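PDB 1MDB: 2,3-dihydroxybenzoate-AMP ligase, which belongs to the ANL superfamily of AMP-binding enzymes and holds adenosine monophosphate and 2,3-dihydroxy-benzoic acid in its pockets. Local coordinates for residues A[125-130]-A[153-158]; A[136-141]-A[159-164]; A[61-66]-A[168-173]. One frame throughout, in Å; residues are numbered along the deposited sequence.

Interaction 1 (A[125-130]-A[153-158]); sequences AYIIPD and NIIVAG
Y126 pairs with I154, I127 with I155, I128 with V156 and P129 with A157 across two parallel strands, 125-129 and 154-157, whose axes approach to 4.5 Å at an angle of 24°. Helix 137-147 comes between them in sequence, so the unit is a beta-alpha-beta crossover. The bonds alternate as in a regular parallel ladder: Y126 N donates to N153 O, I155 N to Y126 O, I128 N to I155 O (2.8 Å) and A157 N to I128 O. The last rung is less regular, D130 N meeting A157 O at 3.1 Å from 45° above the carbonyl plane. On the face packed against helix 137-147, I154 CD1 lies in plane at the edge of the Y126 ring and 3.7 Å from Y126 CB, while I128 CG2 sits over one face of that ring, toward the rim. With chi1 at 53°, I128 CG1 falls between its own backbone N and carbonyl carbon, where it meets V156 CG2 at 3.9 Å. On the other face I127 and I155 run side by side, I127 CG1 4.0 Å from I155 CB, and both touch F67 of helix 53-70. At the strand ends D130 OD2 accepts from E159 N and lies 3.2 Å from G158 CA.

Interaction 2 (A[136-141]-A[159-164]); sequences DYRSLA and EAEEFL
R138 reaches from the first turn of helix 137-147 to the loop 159-164, where its guanidinium meets E159 and E161 in two different ways. The backbone oxygen of E159 lies at the guanidinium edge, near its plane, and takes two bonds: one from R138 NE and one from R138 NH2, the latter 3.0 Å from E159 O. Both are weak, with N-H...O angles of 129° and 132°. E161 instead brings OE2 over one guanidinium face, toward its rim, 3.1 Å from R138 NH1. That oxygen is well out of the plane with no N-H aimed at it, so the salt bridge is one of charge alone. R138 NH1 has a closer partner in D136 OD2, a hydrogen-bonded salt bridge of 2.7 Å, which completes a D136-R138-E161 network. A water ties the two acids together, donating to D136 OD2 and to E161 OE1 (2.7 Å), and E161 OE1 also has a salt bridge to R142. The charges of R138 and R142 may offset repulsion between D136 and E161. S139 OG donates to D136 O, again at 2.7 Å. Next to these polar groups F163 extends to the helix: its CE1 lies 4.0 Å from A141 CB and 3.8 Å from R138 O. Within the loop, F163 N donates to A160 O, closing a type II' beta turn. D136 holds the N-cap position, although the capping bonds of its OD1 are doubtful because that atom is placed too close to R138 CD. The whole joins the start of the helix in a beta-alpha-beta crossover to the loop after its second strand, through a surface salt-bridge network that includes E161 of the type II' turn.

Interaction 3 (A[61-66]-A[168-173]); sequences DRLAAG and DLHTEP
R62 of helix 53-70 packs along the T171 backbone and on the P173 ring, and L63 faces the H170 ring and L169 CB, in a helix-loop packing where the irregular segment 168-173 runs over the helix surface. The R62 side chain, bent where chi3 (63°) places NE, lays one guanidinium face over T171 O, which sits toward the rim of the group. NH1 is 3.1 Å from that oxygen, but the angle is too poor for a hydrogen bond. At the guanidinium edge, in plane, E172 OE1 makes a long salt bridge of 3.7 Å to R62 NH1, while the R62 and P173 side chains cross obliquely, P173 CG near R62 CG. The H170 ring is turned so that L63 CD1 stands over one face, 4.2 Å from the ring centroid and 15° off its normal, a CH-pi contact; R62 CB lies at the ring edge. H170 NE2 is hydrogen-bonded to E90 of helix 86-98, which ties the imidazole to a second helix. L63 CD1 also touches L169 CB, at 3.8 Å. One direct backbone bond joins the segments, T171 N to R62 O (2.9 Å), its donor 39° above the carbonyl plane. The same oxygen accepts weakly from G66 N within the helix. T171 CG2 presses on A65 CB at a tight 3.3 Å, and at G66, which has no side chain, L169 O comes within 3.0 Å of CA.

How the interactions relate
Interaction 1 is the buried member of the set: a backbone ladder and mostly apolar side chains join two strands of a sheet. Interaction 2 lies on the surface about 7 Å away, centre to centre, and replaces that regularity with charges and a bridging water; the two share the crossover unit, and backbone bonds between L164 and both I154 and V156 carry the sheet from one to the other. Interaction 3, partly buried, belongs to helix 53-70 on the sheet face that I127 and I155 occupy, and reaches interaction 1 by I155 CG2 against L169 CD1. Interactions 2 and 3 adjoin in sequence without touching otherwise. Thus helices 137-147 and 53-70 pack against the two faces of the sheet.

Interaction 1 (A[125-130]-A[153-158])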
loop_
_atom_site.group_PDB
_atom_site.type_symbol
_atom_site.label_atom_id
_atom_site.label_comp_id
_atom_site.label_asym_id
_atom_site.label_seq_id
_atom_site.Cartn_x
_atom_site.Cartn_y
_atom_site.Cartn_z
ATOM N N ALA A 125 -4.507 -23.269 0.654
ATOM C CA ALA A 125 -3.330 -23.291 -0.202
ATOM C C ALA A 125 -2.405 -22.101 0.047
ATOM O O ALA A 125 -2.816 -21.054 0.561
ATOM C CB ALA A 125 -3.758 -23.340 -1.669
ATOM N N TYR A 126 -1.141 -22.285 -0.306
ATOM C CA TYR A 126 -0.104 -21.268 -0.132
ATOM C C TYR A 126 0.572 -21.203 -1.483
ATOM O O TYR A 126 1.057 -22.220 -1.985
ATOM C CB TYR A 126 0.888 -21.730 0.944
ATOM C CG TYR A 126 2.078 -20.820 1.242
ATOM C CD1 TYR A 126 3.258 -21.356 1.758
ATOM C CD2 TYR A 126 2.017 -19.443 1.048
ATOM C CE1 TYR A 126 4.343 -20.555 2.070
ATOM C CE2 TYR A 126 3.099 -18.630 1.360
ATOM C CZ TYR A 126 4.262 -19.196 1.873
ATOM O OH TYR A 126 5.344 -18.413 2.211
ATOM N N ILE A 127 0.585 -20.020 -2.084
ATOM C CA ILE A 127 1.191 -19.838 -3.403
ATOM C C ILE A 127 2.428 -18.933 -3.355
ATOM O O ILE A 127 2.347 -17.770 -2.947
ATOM C CB ILE A 127 0.158 -19.257 -4.381
ATOM C CG1 ILE A 127 -1.054 -20.198 -4.454
ATOM C CG2 ILE A 127 0.782 -19.072 -5.758
ATOM C CD1 ILE A 127 -2.155 -19.734 -5.412
ATOM N N ILE A 128 3.563 -19.478 -3.787
ATOM C CA ILE A 128 4.840 -18.762 -3.772
ATOM C C ILE A 128 5.661 -18.935 -5.050
ATOM O O ILE A 128 5.386 -19.813 -5.874
ATOM C CB ILE A 128 5.757 -19.280 -2.646
ATOM C CG1 ILE A 128 5.896 -20.803 -2.774
ATOM C CG2 ILE A 128 5.217 -18.887 -1.277
ATOM C CD1 ILE A 128 7.018 -21.395 -1.946
ATOM N N PRO A 129 6.672 -18.073 -5.243
ATOM C CA PRO A 129 7.516 -18.202 -6.435
ATOM C C PRO A 129 8.597 -19.177 -5.960
ATOM O O PRO A 129 8.652 -19.485 -4.766
ATOM C CB PRO A 129 8.054 -16.785 -6.629
ATOM C CG PRO A 129 8.203 -16.295 -5.198
ATOM C CD PRO A 129 6.921 -16.795 -4.546
ATOM N N ASP A 130 9.439 -19.687 -6.851
ATOM C CA ASP A 130 10.489 -20.590 -6.389
ATOM C C ASP A 130 11.502 -19.798 -5.572
ATOM O O ASP A 130 11.858 -20.168 -4.455
ATOM C CB ASP A 130 11.200 -21.279 -7.566
ATOM C CG ASP A 130 11.435 -20.353 -8.746
ATOM O OD1 ASP A 130 11.489 -19.121 -8.554
ATOM O OD2 ASP A 130 11.578 -20.864 -9.878
ATOM N N ASN A 153 -1.374 -27.937 0.157
ATOM C CA ASN A 153 -1.337 -27.443 -1.210
ATOM C C ASN A 153 -0.383 -26.258 -1.298
ATOM O O ASN A 153 -0.778 -25.108 -1.116
ATOM C CB ASN A 153 -2.739 -27.055 -1.680
ATOM C CG ASN A 153 -3.670 -28.256 -1.769
ATOM O OD1 ASN A 153 -3.264 -29.327 -2.224
ATOM N ND2 ASN A 153 -4.924 -28.083 -1.344
ATOM N N ILE A 154 0.887 -26.563 -1.544
ATOM C CA ILE A 154 1.930 -25.553 -1.670
ATOM C C ILE A 154 2.181 -25.439 -3.154
ATOM O O ILE A 154 2.698 -26.366 -3.769
ATOM C CB ILE A 154 3.244 -25.992 -0.987
ATOM C CG1 ILE A 154 3.007 -26.238 0.502
ATOM C CG2 ILE A 154 4.329 -24.934 -1.218
ATOM C CD1 ILE A 154 2.525 -25.043 1.249
ATOM N N ILE A 155 1.800 -24.307 -3.731
ATOM C CA ILE A 155 1.956 -24.093 -5.164
ATOM C C ILE A 155 3.104 -23.132 -5.454
ATOM O O ILE A 155 3.193 -22.047 -4.864
ATOM C CB ILE A 155 0.647 -23.557 -5.759
ATOM C CG1 ILE A 155 -0.484 -24.544 -5.443
ATOM C CG2 ILE A 155 0.807 -23.329 -7.254
ATOM C CD1 ILE A 155 -1.899 -23.979 -5.612
ATOM N N VAL A 156 3.979 -23.535 -6.368
ATOM C CA VAL A 156 5.149 -22.744 -6.707
ATOM C C VAL A 156 5.211 -22.317 -8.157
ATOM O O VAL A 156 5.137 -23.152 -9.066
ATOM C CB VAL A 156 6.442 -23.523 -6.410
ATOM C CG1 VAL A 156 7.654 -22.654 -6.696
ATOM C CG2 VAL A 156 6.437 -24.010 -4.969
ATOM N N ALA A 157 5.343 -21.016 -8.384
ATOM C CA ALA A 157 5.469 -20.535 -9.745
ATOM C C ALA A 157 6.965 -20.623 -9.994
ATOM O O ALA A 157 7.736 -19.803 -9.498
ATOM C CB ALA A 157 4.965 -19.088 -9.873
ATOM N N GLY A 158 7.366 -21.651 -10.738
ATOM C CA GLY A 158 8.771 -21.877 -11.032
ATOM C C GLY A 158 9.126 -23.307 -10.656
ATOM O O GLY A 158 8.260 -24.185 -10.682
#

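Interaction 2 (A[136-141]-A[159-164])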
loop_
_atom_site.group_PDB
_atom_site.type_symbol
_atom_site.label_atom_id
_atom_site.label_comp_id
_atom_site.label_asym_id
_atom_site.label_seq_id
_atom_site.Cartn_x
_atom_site.Cartn_y
_atom_site.Cartn_z
ATOM N N ASP A 136 14.895 -18.058 -1.263
ATOM C CA ASP A 136 14.250 -19.281 -1.735
ATOM C C ASP A 136 12.980 -19.477 -0.898
ATOM O O ASP A 136 13.051 -19.820 0.285
ATOM C CB ASP A 136 15.191 -20.475 -1.552
ATOM C CG ASP A 136 14.608 -21.763 -2.099
ATOM O OD1 ASP A 136 13.425 -22.049 -1.797
ATOM O OD2 ASP A 136 15.328 -22.489 -2.818
ATOM N N TYR A 137 11.821 -19.258 -1.511
ATOM C CA TYR A 137 10.566 -19.379 -0.782
ATOM C C TYR A 137 10.104 -20.795 -0.471
ATOM O O TYR A 137 9.190 -20.981 0.337
ATOM C CB TYR A 137 9.459 -18.589 -1.497
ATOM C CG TYR A 137 9.666 -17.078 -1.448
ATOM C CD1 TYR A 137 10.633 -16.455 -2.248
ATOM C CD2 TYR A 137 8.924 -16.282 -0.576
ATOM C CE1 TYR A 137 10.857 -15.074 -2.173
ATOM C CE2 TYR A 137 9.137 -14.908 -0.490
ATOM C CZ TYR A 137 10.108 -14.311 -1.291
ATOM O OH TYR A 137 10.342 -12.958 -1.196
ATOM N N ARG A 138 10.718 -21.801 -1.093
ATOM C CA ARG A 138 10.330 -23.175 -0.783
ATOM C C ARG A 138 10.829 -23.520 0.611
ATOM O O ARG A 138 10.222 -24.327 1.311
ATOM C CB ARG A 138 10.927 -24.177 -1.765
ATOM C CG ARG A 138 10.817 -23.804 -3.210
ATOM C CD ARG A 138 12.222 -23.602 -3.702
ATOM N NE ARG A 138 12.308 -23.546 -5.145
ATOM C CZ ARG A 138 13.456 -23.575 -5.804
ATOM N NH1 ARG A 138 14.604 -23.654 -5.137
ATOM N NH2 ARG A 138 13.448 -23.558 -7.128
ATOM N N SER A 139 11.947 -22.922 1.011
ATOM C CA SER A 139 12.486 -23.187 2.335
ATOM C C SER A 139 11.528 -22.546 3.332
ATOM O O SER A 139 11.321 -23.062 4.427
ATOM C CB SER A 139 13.909 -22.611 2.483
ATOM O OG SER A 139 13.902 -21.197 2.387
ATOM N N LEU A 140 10.935 -21.419 2.948
ATOM C CA LEU A 140 9.961 -20.762 3.814
ATOM C C LEU A 140 8.742 -21.700 3.872
ATOM O O LEU A 140 8.176 -21.934 4.937
ATOM C CB LEU A 140 9.558 -19.396 3.235
ATOM C CG LEU A 140 8.372 -18.682 3.905
ATOM C CD1 LEU A 140 8.623 -18.570 5.401
ATOM C CD2 LEU A 140 8.156 -17.290 3.276
ATOM N N ALA A 141 8.354 -22.247 2.723
ATOM C CA ALA A 141 7.215 -23.173 2.679
ATOM C C ALA A 141 7.473 -24.345 3.627
ATOM O O ALA A 141 6.587 -24.761 4.379
ATOM C CB ALA A 141 7.005 -23.694 1.250
ATOM N N GLU A 159 10.385 -23.548 -10.297
ATOM C CA GLU A 159 10.824 -24.884 -9.912
ATOM C C GLU A 159 10.232 -25.237 -8.548
ATOM O O GLU A 159 10.718 -24.790 -7.507
ATOM C CB GLU A 159 12.352 -24.945 -9.857
ATOM C CG GLU A 159 12.904 -26.305 -9.471
ATOM C CD GLU A 159 12.422 -27.413 -10.395
ATOM O OE1 GLU A 159 12.641 -27.292 -11.620
ATOM O OE2 GLU A 159 11.826 -28.399 -9.896
ATOM N N ALA A 160 9.186 -26.054 -8.572
ATOM C CA ALA A 160 8.476 -26.459 -7.366
ATOM C C ALA A 160 9.168 -27.448 -6.442
ATOM O O ALA A 160 8.808 -27.550 -5.272
ATOM C CB ALA A 160 7.101 -27.010 -7.754
ATOM N N GLU A 161 10.155 -28.176 -6.949
ATOM C CA GLU A 161 10.837 -29.184 -6.141
ATOM C C GLU A 161 9.787 -30.204 -5.688
ATOM O O GLU A 161 9.048 -30.718 -6.528
ATOM C CB GLU A 161 11.567 -28.531 -4.953
ATOM C CG GLU A 161 13.098 -28.595 -5.089
ATOM C CD GLU A 161 13.837 -27.378 -4.528
ATOM O OE1 GLU A 161 13.708 -27.067 -3.322
ATOM O OE2 GLU A 161 14.569 -26.731 -5.306
ATOM N N GLU A 162 9.693 -30.496 -4.393
ATOM C CA GLU A 162 8.714 -31.479 -3.933
ATOM C C GLU A 162 7.272 -30.975 -3.855
ATOM O O GLU A 162 6.355 -31.749 -3.551
ATOM C CB GLU A 162 9.096 -32.037 -2.561
ATOM C CG GLU A 162 8.799 -31.104 -1.395
ATOM C CD GLU A 162 10.007 -30.292 -0.981
ATOM O OE1 GLU A 162 10.723 -29.793 -1.873
ATOM O OE2 GLU A 162 10.230 -30.147 0.236
ATOM N N PHE A 163 7.065 -29.689 -4.122
ATOM C CA PHE A 163 5.729 -29.113 -4.050
ATOM C C PHE A 163 4.997 -29.150 -5.391
ATOM O O PHE A 163 5.376 -29.914 -6.276
ATOM C CB PHE A 163 5.823 -27.688 -3.493
ATOM C CG PHE A 163 6.435 -27.628 -2.121
ATOM C CD1 PHE A 163 7.664 -27.009 -1.913
ATOM C CD2 PHE A 163 5.792 -28.225 -1.033
ATOM C CE1 PHE A 163 8.244 -26.989 -0.643
ATOM C CE2 PHE A 163 6.358 -28.209 0.234
ATOM C CZ PHE A 163 7.590 -27.589 0.432
ATOM N N LEU A 164 3.951 -28.342 -5.547
ATOM C CA LEU A 164 3.183 -28.349 -6.791
ATOM C C LEU A 164 3.514 -27.221 -7.767
ATOM O O LEU A 164 3.410 -26.042 -7.429
ATOM C CB LEU A 164 1.682 -28.312 -6.480
ATOM C CG LEU A 164 1.126 -29.399 -5.553
ATOM C CD1 LEU A 164 -0.332 -29.083 -5.218
ATOM C CD2 LEU A 164 1.240 -30.769 -6.217
HETATM O O HOH W 1 14.518 -25.026 -1.690
#

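Interaction 3 (A[61-66]-A[168-173])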
loop_
_atom_site.group_PDB
_atom_site.type_symbol
_atom_site.label_atom_id
_atom_site.label_comp_id
_atom_site.label_asym_id
_atom_site.label_seq_id
_atom_site.Cartn_x
_atom_site.Cartn_y
_atom_site.Cartn_z
ATOM N N ASP A 61 -9.123 -18.803 -16.694
ATOM C CA ASP A 61 -10.162 -19.823 -16.796
ATOM C C ASP A 61 -9.520 -21.184 -16.610
ATOM O O ASP A 61 -9.951 -21.991 -15.777
ATOM C CB ASP A 61 -10.834 -19.805 -18.168
ATOM C CG ASP A 61 -11.897 -18.748 -18.287
ATOM O OD1 ASP A 61 -12.488 -18.381 -17.251
ATOM O OD2 ASP A 61 -12.155 -18.297 -19.425
ATOM N N ARG A 62 -8.483 -21.428 -17.400
ATOM C CA ARG A 62 -7.776 -22.693 -17.346
ATOM C C ARG A 62 -7.141 -22.965 -15.988
ATOM O O ARG A 62 -7.018 -24.122 -15.580
ATOM C CB ARG A 62 -6.714 -22.749 -18.448
ATOM C CG ARG A 62 -7.293 -22.820 -19.864
ATOM C CD ARG A 62 -6.190 -22.893 -20.926
ATOM N NE ARG A 62 -5.372 -24.101 -20.828
ATOM C CZ ARG A 62 -5.793 -25.325 -21.142
ATOM N NH1 ARG A 62 -7.029 -25.508 -21.579
ATOM N NH2 ARG A 62 -4.976 -26.364 -21.025
ATOM N N LEU A 63 -6.735 -21.912 -15.278
ATOM C CA LEU A 63 -6.116 -22.109 -13.968
ATOM C C LEU A 63 -7.189 -22.372 -12.915
ATOM O O LEU A 63 -7.018 -23.214 -12.037
ATOM C CB LEU A 63 -5.272 -20.889 -13.569
ATOM C CG LEU A 63 -4.563 -20.969 -12.206
ATOM C CD1 LEU A 63 -3.675 -22.211 -12.160
ATOM C CD2 LEU A 63 -3.723 -19.722 -11.965
ATOM N N ALA A 64 -8.299 -21.655 -13.009
ATOM C CA ALA A 64 -9.388 -21.839 -12.061
ATOM C C ALA A 64 -9.790 -23.312 -12.060
ATOM O O ALA A 64 -10.039 -23.902 -11.004
ATOM C CB ALA A 64 -10.578 -20.963 -12.448
ATOM N N ALA A 65 -9.836 -23.908 -13.248
ATOM C CA ALA A 65 -10.207 -25.312 -13.369
ATOM C C ALA A 65 -9.172 -26.167 -12.663
ATOM O O ALA A 65 -9.516 -27.138 -11.987
ATOM C CB ALA A 65 -10.319 -25.708 -14.842
ATOM N N GLY A 66 -7.898 -25.801 -12.812
ATOM C CA GLY A 66 -6.845 -26.553 -12.149
ATOM C C GLY A 66 -6.954 -26.443 -10.637
ATOM O O GLY A 66 -6.795 -27.430 -9.922
ATOM N N ASP A 168 1.703 -26.617 -13.941
ATOM C CA ASP A 168 1.046 -27.885 -14.232
ATOM C C ASP A 168 -0.418 -27.932 -13.787
ATOM O O ASP A 168 -1.044 -28.987 -13.820
ATOM C CB ASP A 168 1.824 -29.051 -13.599
ATOM C CG ASP A 168 3.205 -29.239 -14.221
ATOM O OD1 ASP A 168 3.327 -29.093 -15.455
ATOM O OD2 ASP A 168 4.169 -29.543 -13.488
ATOM N N LEU A 169 -0.971 -26.788 -13.395
ATOM C CA LEU A 169 -2.360 -26.746 -12.950
ATOM C C LEU A 169 -3.379 -26.384 -14.033
ATOM O O LEU A 169 -4.517 -26.845 -13.998
ATOM C CB LEU A 169 -2.501 -25.788 -11.763
ATOM C CG LEU A 169 -1.902 -26.315 -10.459
ATOM C CD1 LEU A 169 -1.906 -25.234 -9.393
ATOM C CD2 LEU A 169 -2.703 -27.519 -10.006
ATOM N N HIS A 170 -2.975 -25.565 -14.993
ATOM C CA HIS A 170 -3.880 -25.170 -16.061
ATOM C C HIS A 170 -4.453 -26.413 -16.733
ATOM O O HIS A 170 -3.726 -27.368 -17.021
ATOM C CB HIS A 170 -3.141 -24.318 -17.096
ATOM C CG HIS A 170 -2.476 -23.111 -16.514
ATOM N ND1 HIS A 170 -1.420 -23.200 -15.633
ATOM C CD2 HIS A 170 -2.733 -21.790 -16.664
ATOM C CE1 HIS A 170 -1.054 -21.985 -15.267
ATOM N NE2 HIS A 170 -1.834 -21.111 -15.878
ATOM N N THR A 171 -5.756 -26.386 -16.985
ATOM C CA THR A 171 -6.445 -27.503 -17.611
ATOM C C THR A 171 -7.646 -26.982 -18.397
ATOM O O THR A 171 -7.820 -25.773 -18.549
ATOM C CB THR A 171 -6.928 -28.504 -16.539
ATOM O OG1 THR A 171 -7.443 -29.683 -17.167
ATOM C CG2 THR A 171 -8.014 -27.877 -15.688
ATOM N N GLU A 172 -8.468 -27.899 -18.898
ATOM C CA GLU A 172 -9.651 -27.526 -19.662
ATOM C C GLU A 172 -10.630 -26.744 -18.782
ATOM O O GLU A 172 -10.937 -27.157 -17.667
ATOM C CB GLU A 172 -10.339 -28.779 -20.202
ATOM C CG GLU A 172 -11.303 -28.505 -21.331
ATOM C CD GLU A 172 -10.643 -27.721 -22.443
ATOM O OE1 GLU A 172 -9.464 -28.008 -22.745
ATOM O OE2 GLU A 172 -11.297 -26.823 -23.016
ATOM N N PRO A 173 -11.129 -25.598 -19.279
ATOM C CA PRO A 173 -12.072 -24.775 -18.519
ATOM C C PRO A 173 -13.302 -25.574 -18.104
ATOM O O PRO A 173 -13.637 -26.578 -18.730
ATOM C CB PRO A 173 -12.420 -23.661 -19.500
ATOM C CG PRO A 173 -11.172 -23.525 -20.305
ATOM C CD PRO A 173 -10.806 -24.962 -20.568
#